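Local coordinates for holo-[acyl-carrier-protein] synthase (Neisseria meningitidis FAM18, PDB 5SUV) that belongs to the 4'-phosphopantetheinyl transferase superfamily as an AcpS-type enzyme and binds coenzyme A, at residues R53-E58 and F74-I79. Residue numbers count along the deposited sequence, not the author numbering.
With COA (coenzyme A), chain D.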
loop_
_atom_site.group_PDB
_atom_site.type_symbol
_atom_site.label_atom_id
_atom_site.label_comp_id
_atom_site.label_asym_id
_atom_site.label_seq_id
_atom_site.Cartn_x
_atom_site.Cartn_y
_atom_site.Cartn_z
ATOM N N ARG A 53 -1.783 -13.981 6.709
ATOM C CA ARG A 53 -1.450 -13.731 8.108
ATOM C C ARG A 53 -0.020 -13.230 8.242
ATOM O O ARG A 53 0.241 -12.260 8.960
ATOM C CB ARG A 53 -1.665 -15.002 8.943
ATOM C CG ARG A 53 -3.081 -15.558 8.938
ATOM C CD ARG A 53 -4.116 -14.483 9.154
ATOM N NE ARG A 53 -5.424 -15.009 9.560
ATOM C CZ ARG A 53 -6.321 -15.537 8.734
ATOM N NH1 ARG A 53 -6.069 -15.644 7.437
ATOM N NH2 ARG A 53 -7.479 -15.962 9.205
ATOM N N PHE A 54 0.917 -13.857 7.534
ATOM C CA PHE A 54 2.309 -13.434 7.596
ATOM C C PHE A 54 2.454 -11.987 7.137
ATOM O O PHE A 54 3.101 -11.176 7.808
ATOM C CB PHE A 54 3.168 -14.381 6.752
ATOM C CG PHE A 54 4.641 -14.182 6.904
ATOM C CD1 PHE A 54 5.272 -14.451 8.098
ATOM C CD2 PHE A 54 5.404 -13.730 5.839
ATOM C CE1 PHE A 54 6.633 -14.260 8.244
ATOM C CE2 PHE A 54 6.766 -13.539 5.979
ATOM C CZ PHE A 54 7.383 -13.822 7.182
ATOM N N ALA A 55 1.836 -11.634 6.005
ATOM C CA ALA A 55 1.954 -10.258 5.526
ATOM C C ALA A 55 1.302 -9.280 6.498
ATOM O O ALA A 55 1.847 -8.209 6.771
ATOM C CB ALA A 55 1.323 -10.100 4.144
ATOM N N ALA A 56 0.121 -9.628 7.011
ATOM C CA ALA A 56 -0.600 -8.721 7.896
ATOM C C ALA A 56 0.160 -8.513 9.200
ATOM O O ALA A 56 0.228 -7.396 9.719
ATOM C CB ALA A 56 -1.998 -9.274 8.174
ATOM N N LYS A 57 0.733 -9.578 9.747
ATOM C CA LYS A 57 1.496 -9.426 10.982
ATOM C C LYS A 57 2.764 -8.617 10.745
ATOM O O LYS A 57 3.135 -7.764 11.557
ATOM C CB LYS A 57 1.824 -10.797 11.550
ATOM C CG LYS A 57 0.588 -11.616 11.861
ATOM C CD LYS A 57 0.940 -13.071 12.095
ATOM C CE LYS A 57 -0.311 -13.954 12.201
ATOM N NZ LYS A 57 -0.637 -14.296 13.626
ATOM N N GLU A 58 3.448 -8.855 9.626
ATOM C CA GLU A 58 4.644 -8.075 9.368
ATOM C C GLU A 58 4.302 -6.604 9.158
ATOM O O GLU A 58 5.015 -5.726 9.654
ATOM C CB GLU A 58 5.402 -8.647 8.169
ATOM C CG GLU A 58 6.041 -9.991 8.448
ATOM C CD GLU A 58 7.184 -10.314 7.500
ATOM O OE1 GLU A 58 8.198 -10.891 7.955
ATOM O OE2 GLU A 58 7.067 -9.993 6.297
ATOM N N PHE A 74 4.309 -12.506 16.351
ATOM C CA PHE A 74 3.361 -13.237 15.523
ATOM C C PHE A 74 2.266 -13.866 16.365
ATOM O O PHE A 74 1.102 -13.901 15.952
ATOM C CB PHE A 74 4.085 -14.312 14.720
ATOM C CG PHE A 74 5.034 -13.761 13.701
ATOM C CD1 PHE A 74 4.565 -13.168 12.550
ATOM C CD2 PHE A 74 6.394 -13.850 13.901
ATOM C CE1 PHE A 74 5.449 -12.670 11.598
ATOM C CE2 PHE A 74 7.280 -13.356 12.963
ATOM C CZ PHE A 74 6.810 -12.759 11.816
ATOM N N ARG A 75 2.621 -14.379 17.542
ATOM C CA ARG A 75 1.650 -15.093 18.361
ATOM C C ARG A 75 0.695 -14.171 19.108
ATOM O O ARG A 75 -0.291 -14.673 19.672
ATOM C CB ARG A 75 2.352 -15.996 19.375
ATOM C CG ARG A 75 2.934 -17.252 18.778
ATOM C CD ARG A 75 3.375 -18.205 19.872
ATOM N NE ARG A 75 3.953 -19.427 19.324
ATOM C CZ ARG A 75 5.219 -19.554 18.934
ATOM N NH1 ARG A 75 6.061 -18.532 19.022
ATOM N NH2 ARG A 75 5.646 -20.711 18.451
ATOM N N ASN A 76 0.932 -12.853 19.074
ATOM C CA ASN A 76 0.039 -11.878 19.682
ATOM C C ASN A 76 -0.761 -11.077 18.666
ATOM O O ASN A 76 -1.673 -10.348 19.067
ATOM C CB ASN A 76 0.824 -10.890 20.570
ATOM C CG ASN A 76 1.070 -11.426 21.982
ATOM O OD1 ASN A 76 0.413 -12.372 22.431
ATOM N ND2 ASN A 76 2.034 -10.841 22.668
ATOM N N ILE A 77 -0.453 -11.179 17.375
ATOM C CA ILE A 77 -1.125 -10.394 16.341
ATOM C C ILE A 77 -2.038 -11.346 15.574
ATOM O O ILE A 77 -1.569 -12.121 14.735
ATOM C CB ILE A 77 -0.132 -9.732 15.387
ATOM C CG1 ILE A 77 0.872 -8.831 16.114
ATOM C CG2 ILE A 77 -0.900 -8.967 14.316
ATOM C CD1 ILE A 77 2.117 -8.580 15.275
ATOM N N GLY A 78 -3.343 -11.265 15.826
ATOM C CA GLY A 78 -4.320 -12.129 15.189
ATOM C C GLY A 78 -5.134 -11.386 14.144
ATOM O O GLY A 78 -5.339 -10.176 14.242
ATOM N N ILE A 79 -5.600 -12.118 13.134
ATOM C CA ILE A 79 -6.465 -11.559 12.102
ATOM C C ILE A 79 -7.828 -12.235 12.193
ATOM O O ILE A 79 -7.921 -13.470 12.181
ATOM C CB ILE A 79 -5.852 -11.713 10.691
ATOM C CG1 ILE A 79 -4.651 -10.781 10.514
ATOM C CG2 ILE A 79 -6.867 -11.370 9.629
ATOM C CD1 ILE A 79 -3.366 -11.256 11.156
HETATM N N1A COA D . 9.556 -0.370 12.136
HETATM C C2A COA D . 9.067 -0.227 10.883
HETATM N N3A COA D . 9.614 -0.677 9.761
HETATM C C4A COA D . 10.806 -1.350 9.930
HETATM C C5A COA D . 11.464 -1.586 11.180
HETATM C C6A COA D . 10.742 -1.042 12.267
HETATM N N6A COA D . 11.206 -1.144 13.455
HETATM N N7A COA D . 12.586 -2.245 11.035
HETATM C C8A COA D . 12.634 -2.422 9.733
HETATM N N9A COA D . 11.591 -1.911 9.041
HETATM C C1B COA D . 11.345 -1.885 7.573
HETATM C C2B COA D . 12.594 -1.204 6.847
HETATM O O2B COA D . 12.196 -0.243 5.958
HETATM C C3B COA D . 13.167 -2.474 6.132
HETATM O O3B COA D . 13.730 -2.225 4.977
HETATM P P3B COA D . 15.165 -1.190 4.958
HETATM O O7A COA D . 15.888 -1.587 6.060
HETATM O O8A COA D . 14.586 0.187 5.064
HETATM O O9A COA D . 15.717 -1.570 3.679
HETATM C C4B COA D . 11.840 -3.205 5.870
HETATM O O4B COA D . 11.176 -3.151 7.075
HETATM C C5B COA D . 11.985 -4.657 5.409
HETATM O O5B COA D . 10.724 -5.120 5.103
HETATM P P1A COA D . 10.705 -6.520 4.314
HETATM O O1A COA D . 11.435 -6.409 3.122
HETATM O O2A COA D . 9.284 -6.983 4.383
HETATM O O3A COA D . 11.755 -7.346 5.300
HETATM P P2A COA D . 11.289 -8.555 6.202
HETATM O O4A COA D . 12.490 -9.018 6.766
HETATM O O5A COA D . 10.284 -9.407 5.483
HETATM O O6A COA D . 10.386 -7.936 7.519
HETATM C CBP COA D . 10.583 -7.086 9.725
HETATM C CCP COA D . 11.088 -7.083 8.244
HETATM C CDP COA D . 10.569 -5.677 10.206
HETATM C CEP COA D . 9.216 -7.681 9.936
HETATM C CAP COA D . 11.578 -7.872 10.490
HETATM O OAP COA D . 12.802 -7.219 10.471
HETATM C C9P COA D . 11.205 -8.083 11.925
HETATM O O9P COA D . 11.221 -7.179 12.685
HETATM N N8P COA D . 10.883 -9.348 12.365
HETATM C C7P COA D . 10.872 -10.494 11.498
HETATM C C6P COA D . 11.603 -11.636 12.222
HETATM C C5P COA D . 10.899 -12.900 11.886
HETATM O O5P COA D . 10.187 -13.464 12.658
HETATM N N4P COA D . 11.099 -13.429 10.621
HETATM C C3P COA D . 10.377 -14.643 10.231
HETATM C C2P COA D . 10.723 -15.817 11.105
HETATM S S1P COA D . 9.605 -17.132 10.663
#
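Helix 53-58 crosses the strand 77-79 at 131° between their N-to-C directions, with axes 8.7 Å apart at closest; K57 CA lies 6.0 Å from I77 CA. The aliphatic chain of K57 runs past the edge of the F74 ring (CD to F74 CD1, 3.7 Å), and its NZ donates hydrogen bonds to I77 O (2.6 Å) and F74 O (2.9 Å), tying loop and strand start to the helix; E36 (salt bridge) and I31 O (hydrogen bond) also meet this amine. I79 packs its CD1 on A56 CB (3.8 Å) and lays CG2 over one face of the R53 guanidinium. On the side facing coenzyme A, the F54 and F74 rings are nearly parallel (13°) but slid apart, with centroids 5.8 Å away. F74 CE2 approaches coenzyme A O5P to 2.9 Å, and E58 OE2 lies 3.4 Å from its O5A. This helix-on-strand core of the AcpS-type fold places E58 and F74 in a coenzyme A pocket to which a second subunit also contributes.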